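Local structure of uroporphyrin-III C-methyltransferase (Thermus thermophilus, 1VE2) at residues R2-F12 with G78-P89; P149-L158 with E170-P178. The protein probably methylates uroporphyrinogen III, using S-adenosyl-L-methionine as methyl donor, in the biosynthesis of modified tetrapyrroles. All coordinates share one frame; numbering follows the deposited sequence.

Interaction 1. Residues R2-F12 with G78-P89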
loop_
_atom_site.group_PDB
_atom_site.type_symbol
_atom_site.label_atom_id
_atom_site.label_comp_id
_atom_site.label_asym_id
_atom_site.label_seq_id
_atom_site.Cartn_x
_atom_site.Cartn_y
_atom_site.Cartn_z
ATOM N N ARG A 2 -10.341 -4.670 29.496
ATOM C CA ARG A 2 -11.502 -4.330 28.682
ATOM C C ARG A 2 -10.999 -3.311 27.664
ATOM O O ARG A 2 -11.449 -3.270 26.516
ATOM C CB ARG A 2 -12.592 -3.699 29.551
ATOM C CG ARG A 2 -14.008 -3.767 28.982
ATOM C CD ARG A 2 -14.206 -2.960 27.703
ATOM N NE ARG A 2 -14.422 -3.830 26.548
ATOM C CZ ARG A 2 -15.270 -3.579 25.555
ATOM N NH1 ARG A 2 -16.001 -2.474 25.560
ATOM N NH2 ARG A 2 -15.392 -4.443 24.556
ATOM N N GLY A 3 -10.048 -2.495 28.107
ATOM C CA GLY A 3 -9.476 -1.480 27.248
ATOM C C GLY A 3 -8.743 -2.089 26.071
ATOM O O GLY A 3 -8.178 -3.181 26.163
ATOM N N LYS A 4 -8.761 -1.380 24.952
ATOM C CA LYS A 4 -8.093 -1.846 23.750
ATOM C C LYS A 4 -7.913 -0.677 22.807
ATOM O O LYS A 4 -8.755 0.215 22.742
ATOM C CB LYS A 4 -8.918 -2.934 23.068
ATOM C CG LYS A 4 -8.279 -3.506 21.815
ATOM C CD LYS A 4 -9.052 -4.724 21.337
ATOM C CE LYS A 4 -8.384 -5.375 20.137
ATOM N NZ LYS A 4 -9.168 -6.554 19.669
ATOM N N VAL A 5 -6.817 -0.690 22.064
ATOM C CA VAL A 5 -6.538 0.387 21.136
ATOM C C VAL A 5 -6.390 -0.163 19.727
ATOM O O VAL A 5 -5.728 -1.179 19.509
ATOM C CB VAL A 5 -5.232 1.127 21.521
ATOM C CG1 VAL A 5 -4.916 2.196 20.483
ATOM C CG2 VAL A 5 -5.372 1.747 22.916
ATOM N N TYR A 6 -7.025 0.507 18.775
ATOM C CA TYR A 6 -6.921 0.109 17.378
ATOM C C TYR A 6 -6.184 1.225 16.656
ATOM O O TYR A 6 -6.545 2.393 16.809
ATOM C CB TYR A 6 -8.306 -0.033 16.741
ATOM C CG TYR A 6 -9.083 -1.252 17.175
ATOM C CD1 TYR A 6 -8.932 -2.468 16.515
ATOM C CD2 TYR A 6 -9.980 -1.186 18.241
ATOM C CE1 TYR A 6 -9.660 -3.594 16.899
ATOM C CE2 TYR A 6 -10.712 -2.308 18.637
ATOM C CZ TYR A 6 -10.547 -3.505 17.959
ATOM O OH TYR A 6 -11.272 -4.614 18.336
ATOM N N LEU A 7 -5.137 0.884 15.912
ATOM C CA LEU A 7 -4.428 1.906 15.123
ATOM C C LEU A 7 -5.058 1.681 13.754
ATOM O O LEU A 7 -4.810 0.662 13.103
ATOM C CB LEU A 7 -2.915 1.649 15.102
ATOM C CG LEU A 7 -2.235 1.601 16.484
ATOM C CD1 LEU A 7 -0.720 1.561 16.276
ATOM C CD2 LEU A 7 -2.611 2.827 17.331
ATOM N N VAL A 8 -5.883 2.638 13.339
ATOM C CA VAL A 8 -6.657 2.536 12.101
ATOM C C VAL A 8 -6.259 3.413 10.931
ATOM O O VAL A 8 -6.053 4.615 11.086
ATOM C CB VAL A 8 -8.155 2.824 12.404
ATOM C CG1 VAL A 8 -9.025 2.590 11.148
ATOM C CG2 VAL A 8 -8.611 1.965 13.573
ATOM N N GLY A 9 -6.174 2.796 9.756
ATOM C CA GLY A 9 -5.852 3.526 8.547
ATOM C C GLY A 9 -7.138 4.049 7.921
ATOM O O GLY A 9 -8.101 3.299 7.751
ATOM N N ALA A 10 -7.160 5.335 7.577
ATOM C CA ALA A 10 -8.344 5.936 6.970
ATOM C C ALA A 10 -8.293 5.909 5.446
ATOM O O ALA A 10 -9.237 6.336 4.785
ATOM C CB ALA A 10 -8.500 7.387 7.451
ATOM N N GLY A 11 -7.204 5.401 4.883
ATOM C CA GLY A 11 -7.100 5.381 3.437
ATOM C C GLY A 11 -6.642 6.757 2.985
ATOM O O GLY A 11 -6.476 7.648 3.812
ATOM N N PHE A 12 -6.460 6.940 1.684
ATOM C CA PHE A 12 -5.978 8.213 1.141
ATOM C C PHE A 12 -7.063 9.260 0.865
ATOM O O PHE A 12 -6.758 10.446 0.694
ATOM C CB PHE A 12 -5.215 7.941 -0.161
ATOM C CG PHE A 12 -6.102 7.524 -1.300
ATOM C CD1 PHE A 12 -6.743 8.475 -2.089
ATOM C CD2 PHE A 12 -6.365 6.181 -1.535
ATOM C CE1 PHE A 12 -7.634 8.093 -3.090
ATOM C CE2 PHE A 12 -7.253 5.796 -2.533
ATOM C CZ PHE A 12 -7.891 6.755 -3.311
ATOM N N GLY A 78 -10.367 1.284 30.694
ATOM C CA GLY A 78 -11.235 0.209 30.242
ATOM C C GLY A 78 -12.000 0.499 28.963
ATOM O O GLY A 78 -12.931 -0.225 28.620
ATOM N N ARG A 79 -11.604 1.544 28.246
ATOM C CA ARG A 79 -12.274 1.926 27.008
ATOM C C ARG A 79 -11.662 1.326 25.744
ATOM O O ARG A 79 -10.480 0.978 25.718
ATOM C CB ARG A 79 -12.277 3.450 26.864
ATOM C CG ARG A 79 -13.198 4.191 27.820
ATOM C CD ARG A 79 -12.965 5.686 27.700
ATOM N NE ARG A 79 -14.091 6.480 28.183
ATOM C CZ ARG A 79 -15.273 6.557 27.574
ATOM N NH1 ARG A 79 -15.496 5.888 26.452
ATOM N NH2 ARG A 79 -16.234 7.316 28.083
ATOM N N VAL A 80 -12.490 1.205 24.707
ATOM C CA VAL A 80 -12.061 0.709 23.401
ATOM C C VAL A 80 -11.876 1.982 22.600
ATOM O O VAL A 80 -12.828 2.720 22.381
ATOM C CB VAL A 80 -13.143 -0.138 22.713
ATOM C CG1 VAL A 80 -12.741 -0.423 21.266
ATOM C CG2 VAL A 80 -13.340 -1.438 23.474
ATOM N N VAL A 81 -10.654 2.249 22.163
ATOM C CA VAL A 81 -10.408 3.473 21.434
ATOM C C VAL A 81 -9.653 3.250 20.136
ATOM O O VAL A 81 -9.106 2.173 19.892
ATOM C CB VAL A 81 -9.642 4.469 22.323
ATOM C CG1 VAL A 81 -10.485 4.796 23.557
ATOM C CG2 VAL A 81 -8.317 3.877 22.750
ATOM N N ALA A 82 -9.642 4.277 19.299
ATOM C CA ALA A 82 -8.964 4.178 18.020
ATOM C C ALA A 82 -8.146 5.410 17.703
ATOM O O ALA A 82 -8.512 6.531 18.060
ATOM C CB ALA A 82 -9.981 3.944 16.902
ATOM N N ARG A 83 -7.023 5.170 17.042
ATOM C CA ARG A 83 -6.133 6.217 16.570
ATOM C C ARG A 83 -6.421 6.139 15.066
ATOM O O ARG A 83 -6.154 5.114 14.437
ATOM C CB ARG A 83 -4.675 5.840 16.860
ATOM C CG ARG A 83 -3.632 6.760 16.241
ATOM C CD ARG A 83 -3.512 8.090 16.965
ATOM N NE ARG A 83 -2.518 8.935 16.318
ATOM C CZ ARG A 83 -2.783 9.841 15.383
ATOM N NH1 ARG A 83 -4.030 10.045 14.977
ATOM N NH2 ARG A 83 -1.789 10.528 14.827
ATOM N N LEU A 84 -6.989 7.199 14.498
ATOM C CA LEU A 84 -7.338 7.214 13.073
ATOM C C LEU A 84 -6.333 8.066 12.314
ATOM O O LEU A 84 -6.180 9.259 12.587
ATOM C CB LEU A 84 -8.757 7.758 12.886
ATOM C CG LEU A 84 -9.343 7.745 11.463
ATOM C CD1 LEU A 84 -9.436 6.300 10.922
ATOM C CD2 LEU A 84 -10.734 8.377 11.508
ATOM N N LYS A 85 -5.658 7.440 11.356
ATOM C CA LYS A 85 -4.602 8.094 10.596
ATOM C C LYS A 85 -4.762 8.001 9.080
ATOM O O LYS A 85 -5.230 6.997 8.551
ATOM C CB LYS A 85 -3.265 7.462 10.994
ATOM C CG LYS A 85 -3.325 6.780 12.363
ATOM C CD LYS A 85 -2.053 6.015 12.707
ATOM C CE LYS A 85 -0.867 6.949 12.885
ATOM N NZ LYS A 85 0.330 6.200 13.327
ATOM N N GLY A 86 -4.351 9.052 8.381
ATOM C CA GLY A 86 -4.439 9.036 6.934
ATOM C C GLY A 86 -3.605 7.893 6.370
ATOM O O GLY A 86 -2.572 7.524 6.945
ATOM N N GLY A 87 -4.066 7.327 5.257
ATOM C CA GLY A 87 -3.369 6.226 4.607
ATOM C C GLY A 87 -3.363 4.973 5.463
ATOM O O GLY A 87 -4.395 4.573 5.988
ATOM N N ASP A 88 -2.196 4.347 5.582
ATOM C CA ASP A 88 -2.031 3.152 6.405
ATOM C C ASP A 88 -1.405 3.652 7.715
ATOM O O ASP A 88 -0.513 4.501 7.699
ATOM C CB ASP A 88 -1.113 2.159 5.707
ATOM C CG ASP A 88 -0.934 0.891 6.495
ATOM O OD1 ASP A 88 -0.120 0.887 7.441
ATOM O OD2 ASP A 88 -1.619 -0.097 6.169
ATOM N N PRO A 89 -1.853 3.125 8.860
ATOM C CA PRO A 89 -1.320 3.568 10.149
ATOM C C PRO A 89 0.148 3.303 10.449
ATOM O O PRO A 89 0.708 3.911 11.361
ATOM C CB PRO A 89 -2.242 2.877 11.151
ATOM C CG PRO A 89 -2.504 1.571 10.492
ATOM C CD PRO A 89 -2.732 1.951 9.031
#
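Val80 meets Tyr6 and Arg2 with its two methyls because its CG1 is turned anti to the backbone N (chi1 170°), leaving CG2 beside that nitrogen. Tyr6 sets CG opposite its carbonyl carbon (chi1 -73°), which brings the ring edge to the valine: Tyr6 CE2 lies 3.8 Å from Val80 CG1, in the ring plane. Val80 CG2 sits over the centre of the Arg2 guanidinium, 3.5 Å from Arg2 NH1. Lys4 NZ donates to Tyr6 OH (3.2 Å) and also pairs with Glu110. With an alanine at Tyr6, Val80 CG1 would probably lose its covering ring edge and Lys4 NZ would be left to Glu110 without the tyrosine hydroxyl. Farther along the same face, Val8 CG1 packs on Leu84 CD1 at 3.7 Å, and Ala10 CB rests on that same methyl; on the other face Val5 and Val81 touch through their CG2 methyls.

Between the two layers of side chains runs the parallel pairing of strands 4-9 and 80-85, in which Val81 N donates to Lys4 O (2.8 Å) and Val8 N to Arg83 O (2.7 Å). Past the strands, Ala10 and Gly11 both face Gly87 in a classic beta bulge: Gly11 N donates to Gly87 O, while Gly87 N reaches Gly11 O (2.8 Å) from above the carbonyl plane, 64° out of it. Gly87 O and Pro89 CD press closely on Gly9 CA, leaving no room for a side chain.

Glu98 takes salt bridges from both Arg83 and Lys85, and Asp88 bonds Ser123 of the second subunit. The chemistry is thus divided: backbone bonds and apolar methyls join the strands, the buried Arg83 and Lys85 are matched by an acid beyond them, and Gly9, Gly11 and Gly87 let the following loops close together, loops that in relatives lie near the S-adenosylmethionine cleft.

Interaction 2. Residues P149-L158 with E170-P178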
loop_
_atom_site.group_PDB
_atom_site.type_symbol
_atom_site.label_atom_id
_atom_site.label_comp_id
_atom_site.label_asym_id
_atom_site.label_seq_id
_atom_site.Cartn_x
_atom_site.Cartn_y
_atom_site.Cartn_z
ATOM N N PRO A 149 20.376 11.379 1.685
ATOM C CA PRO A 149 20.249 10.772 0.354
ATOM C C PRO A 149 18.892 10.123 0.098
ATOM O O PRO A 149 18.245 9.621 1.019
ATOM C CB PRO A 149 21.379 9.744 0.331
ATOM C CG PRO A 149 22.403 10.341 1.257
ATOM C CD PRO A 149 21.539 10.821 2.397
ATOM N N LEU A 150 18.473 10.140 -1.164
ATOM C CA LEU A 150 17.209 9.542 -1.567
ATOM C C LEU A 150 17.451 8.067 -1.880
ATOM O O LEU A 150 18.572 7.669 -2.199
ATOM C CB LEU A 150 16.671 10.236 -2.822
ATOM C CG LEU A 150 16.058 11.633 -2.707
ATOM C CD1 LEU A 150 15.869 12.222 -4.098
ATOM C CD2 LEU A 150 14.722 11.551 -1.979
ATOM N N PRO A 151 16.404 7.230 -1.776
ATOM C CA PRO A 151 16.608 5.812 -2.084
ATOM C C PRO A 151 16.830 5.651 -3.582
ATOM O O PRO A 151 16.744 6.629 -4.329
ATOM C CB PRO A 151 15.302 5.156 -1.613
ATOM C CG PRO A 151 14.289 6.255 -1.732
ATOM C CD PRO A 151 15.051 7.477 -1.251
ATOM N N ARG A 152 17.133 4.426 -4.014
ATOM C CA ARG A 152 17.342 4.127 -5.433
ATOM C C ARG A 152 16.388 3.025 -5.882
ATOM O O ARG A 152 16.416 1.920 -5.344
ATOM C CB ARG A 152 18.770 3.644 -5.705
ATOM C CG ARG A 152 19.860 4.693 -5.591
ATOM C CD ARG A 152 21.190 4.098 -6.032
ATOM N NE ARG A 152 22.308 5.024 -5.867
ATOM C CZ ARG A 152 22.480 6.137 -6.576
ATOM N NH1 ARG A 152 21.606 6.485 -7.514
ATOM N NH2 ARG A 152 23.534 6.907 -6.344
ATOM N N ALA A 153 15.555 3.332 -6.870
ATOM C CA ALA A 153 14.602 2.370 -7.417
ATOM C C ALA A 153 14.238 2.886 -8.809
ATOM O O ALA A 153 14.512 4.049 -9.125
ATOM C CB ALA A 153 13.361 2.298 -6.536
ATOM N N ASP A 154 13.627 2.049 -9.637
ATOM C CA ASP A 154 13.262 2.497 -10.983
ATOM C C ASP A 154 12.227 3.609 -10.941
ATOM O O ASP A 154 12.213 4.481 -11.811
ATOM C CB ASP A 154 12.734 1.335 -11.818
ATOM C CG ASP A 154 13.809 0.309 -12.123
ATOM O OD1 ASP A 154 15.004 0.663 -12.048
ATOM O OD2 ASP A 154 13.461 -0.840 -12.442
ATOM N N THR A 155 11.360 3.560 -9.933
ATOM C CA THR A 155 10.316 4.566 -9.740
ATOM C C THR A 155 10.429 5.094 -8.318
ATOM O O THR A 155 10.479 4.313 -7.363
ATOM C CB THR A 155 8.895 3.975 -9.894
ATOM O OG1 THR A 155 8.744 3.388 -11.193
ATOM C CG2 THR A 155 7.835 5.074 -9.705
ATOM N N LEU A 156 10.476 6.415 -8.172
ATOM C CA LEU A 156 10.559 7.014 -6.851
ATOM C C LEU A 156 9.295 7.796 -6.523
ATOM O O LEU A 156 8.835 8.607 -7.327
ATOM C CB LEU A 156 11.761 7.949 -6.766
ATOM C CG LEU A 156 11.879 8.782 -5.491
ATOM C CD1 LEU A 156 12.081 7.878 -4.272
ATOM C CD2 LEU A 156 13.059 9.737 -5.648
ATOM N N VAL A 157 8.728 7.527 -5.351
ATOM C CA VAL A 157 7.533 8.223 -4.889
ATOM C C VAL A 157 7.922 9.034 -3.657
ATOM O O VAL A 157 8.509 8.505 -2.711
ATOM C CB VAL A 157 6.403 7.240 -4.495
ATOM C CG1 VAL A 157 5.156 8.012 -4.079
ATOM C CG2 VAL A 157 6.091 6.314 -5.657
ATOM N N LEU A 158 7.630 10.330 -3.678
ATOM C CA LEU A 158 7.942 11.174 -2.532
ATOM C C LEU A 158 6.678 11.801 -1.971
ATOM O O LEU A 158 5.888 12.402 -2.697
ATOM C CB LEU A 158 8.933 12.280 -2.911
ATOM C CG LEU A 158 10.362 11.830 -3.220
ATOM C CD1 LEU A 158 11.222 13.060 -3.514
ATOM C CD2 LEU A 158 10.929 11.057 -2.041
ATOM N N GLU A 170 17.260 19.540 -7.609
ATOM C CA GLU A 170 18.667 19.199 -7.463
ATOM C C GLU A 170 18.839 17.748 -7.039
ATOM O O GLU A 170 19.509 16.957 -7.701
ATOM C CB GLU A 170 19.357 20.088 -6.407
ATOM C CG GLU A 170 18.721 21.437 -6.085
ATOM C CD GLU A 170 18.293 22.218 -7.308
ATOM O OE1 GLU A 170 19.052 22.232 -8.297
ATOM O OE2 GLU A 170 17.200 22.821 -7.279
ATOM N N ARG A 171 18.233 17.425 -5.904
ATOM C CA ARG A 171 18.306 16.089 -5.335
ATOM C C ARG A 171 17.786 14.990 -6.245
ATOM O O ARG A 171 18.333 13.893 -6.260
ATOM C CB ARG A 171 17.581 16.067 -3.984
ATOM C CG ARG A 171 18.537 16.106 -2.801
ATOM C CD ARG A 171 19.597 17.192 -2.983
ATOM N NE ARG A 171 20.722 17.037 -2.062
ATOM C CZ ARG A 171 21.840 17.752 -2.131
ATOM N NH1 ARG A 171 21.982 18.672 -3.077
ATOM N NH2 ARG A 171 22.818 17.549 -1.258
ATOM N N LEU A 172 16.736 15.282 -7.003
ATOM C CA LEU A 172 16.181 14.288 -7.915
ATOM C C LEU A 172 17.177 14.029 -9.036
ATOM O O LEU A 172 17.227 12.936 -9.599
ATOM C CB LEU A 172 14.850 14.764 -8.511
ATOM C CG LEU A 172 13.658 14.968 -7.570
ATOM C CD1 LEU A 172 12.454 15.409 -8.379
ATOM C CD2 LEU A 172 13.343 13.674 -6.827
ATOM N N LEU A 173 17.978 15.043 -9.350
ATOM C CA LEU A 173 18.983 14.927 -10.399
ATOM C C LEU A 173 20.072 13.935 -9.997
ATOM O O LEU A 173 20.784 13.400 -10.848
ATOM C CB LEU A 173 19.597 16.301 -10.692
ATOM C CG LEU A 173 18.647 17.297 -11.359
ATOM C CD1 LEU A 173 19.290 18.676 -11.421
ATOM C CD2 LEU A 173 18.298 16.804 -12.752
ATOM N N GLU A 174 20.190 13.694 -8.694
ATOM C CA GLU A 174 21.177 12.756 -8.175
ATOM C C GLU A 174 20.683 11.315 -8.313
ATOM O O GLU A 174 21.389 10.374 -7.953
ATOM C CB GLU A 174 21.459 13.043 -6.702
ATOM C CG GLU A 174 21.979 14.433 -6.418
ATOM C CD GLU A 174 22.254 14.644 -4.946
ATOM O OE1 GLU A 174 21.303 14.536 -4.138
ATOM O OE2 GLU A 174 23.422 14.913 -4.596
ATOM N N ARG A 175 19.470 11.152 -8.831
ATOM C CA ARG A 175 18.886 9.826 -9.004
ATOM C C ARG A 175 18.310 9.640 -10.399
ATOM O O ARG A 175 18.265 8.522 -10.912
ATOM C CB ARG A 175 17.779 9.601 -7.969
ATOM C CG ARG A 175 18.267 9.552 -6.531
ATOM C CD ARG A 175 18.893 8.209 -6.194
ATOM N NE ARG A 175 19.388 8.174 -4.820
ATOM C CZ ARG A 175 20.613 8.534 -4.448
ATOM N NH1 ARG A 175 21.489 8.959 -5.352
ATOM N NH2 ARG A 175 20.965 8.469 -3.170
ATOM N N PHE A 176 17.872 10.741 -11.007
ATOM C CA PHE A 176 17.276 10.701 -12.338
ATOM C C PHE A 176 17.787 11.821 -13.240
ATOM O O PHE A 176 18.118 12.910 -12.770
ATOM C CB PHE A 176 15.757 10.832 -12.224
ATOM C CG PHE A 176 15.116 9.746 -11.413
ATOM C CD1 PHE A 176 14.724 8.555 -12.012
ATOM C CD2 PHE A 176 14.912 9.907 -10.045
ATOM C CE1 PHE A 176 14.135 7.544 -11.260
ATOM C CE2 PHE A 176 14.323 8.898 -9.287
ATOM C CZ PHE A 176 13.936 7.717 -9.899
ATOM N N PRO A 177 17.866 11.559 -14.550
ATOM C CA PRO A 177 18.337 12.597 -15.469
ATOM C C PRO A 177 17.255 13.676 -15.577
ATOM O O PRO A 177 16.081 13.418 -15.293
ATOM C CB PRO A 177 18.549 11.832 -16.768
ATOM C CG PRO A 177 17.533 10.728 -16.685
ATOM C CD PRO A 177 17.664 10.281 -15.256
ATOM N N PRO A 178 17.633 14.897 -15.989
ATOM C CA PRO A 178 16.669 15.996 -16.114
ATOM C C PRO A 178 15.484 15.758 -17.050
ATOM O O PRO A 178 14.462 16.426 -16.927
ATOM C CB PRO A 178 17.545 17.170 -16.553
ATOM C CG PRO A 178 18.633 16.504 -17.331
ATOM C CD PRO A 178 18.965 15.309 -16.468
HETATM O O HOH W 1 20.081 11.591 -2.775
#
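Arg175 grips a single carbonyl oxygen, that of Leu150, side-on with two nitrogens. Both bonds lie in the guanidinium plane, but they use the oxygen differently: Arg175 NH2 to Leu150 O (2.7 Å) follows a lone pair, whereas Arg175 NE to Leu150 O (2.8 Å) comes in from above the carbonyl plane. Arg175 NE also has a weak bond to Pro151 O at 3.1 Å. A bend at chi2 (-78°) turns the chain toward these carbonyls, and Arg175 NH1 donates back to Glu174 O (3.0 Å), so every guanidinium nitrogen has a carbonyl partner.

The Arg152 guanidinium lies over one face of this group, the two planes 42° apart, with Arg152 NH2 only 3.1 Å from Arg175 NH1. Two donors of like charge cannot bond here; the carbonyl oxygens around Arg175 probably soften the repulsion. A water over the opposite face accepts from Leu150 N at 2.7 Å and donates weakly to Glu174 OE1. Leu172 O, in the last turn of helix 168-173, is doubly used, receiving the backbone N-H of both Arg175 and Phe176.

Apolar groups close the deeper side. Leu172 CD2 stands 4.0 Å from Leu158 CD1 and also meets methyls of Leu150 and Leu156. The Phe176 ring packs against Leu156, Phe176 CE2 being 3.7 Å from Leu156 CB, and turns an edge to Asp154 O.

Helix 168-173 and the turn after it are thereby laid on the mixed sheet, where Leu172 and Phe176 also reach Leu216 and Val218 of strand 214-218, while Arg152 packs against Arg152 of the second subunit.

Interactions 1 and 2 show two ways of building within one chain: interaction 1 pairs neighbouring strands of the parallel sheet, and interaction 2 lays a helix end and the loop leading into strand 155-159 on the mixed sheet. They follow one another in sequence on opposite sides of the chain's centre, with centres 33 Å apart and nearest atoms about 11 Å apart, so they do not touch. A bond from Trp190 NE1 to Phe12 O ties the end of 2-12 to the later half of the chain. In relatives the active site lies in the cleft between two such halves, closer to the loops of interaction 1. Both contacts also reach the second subunit.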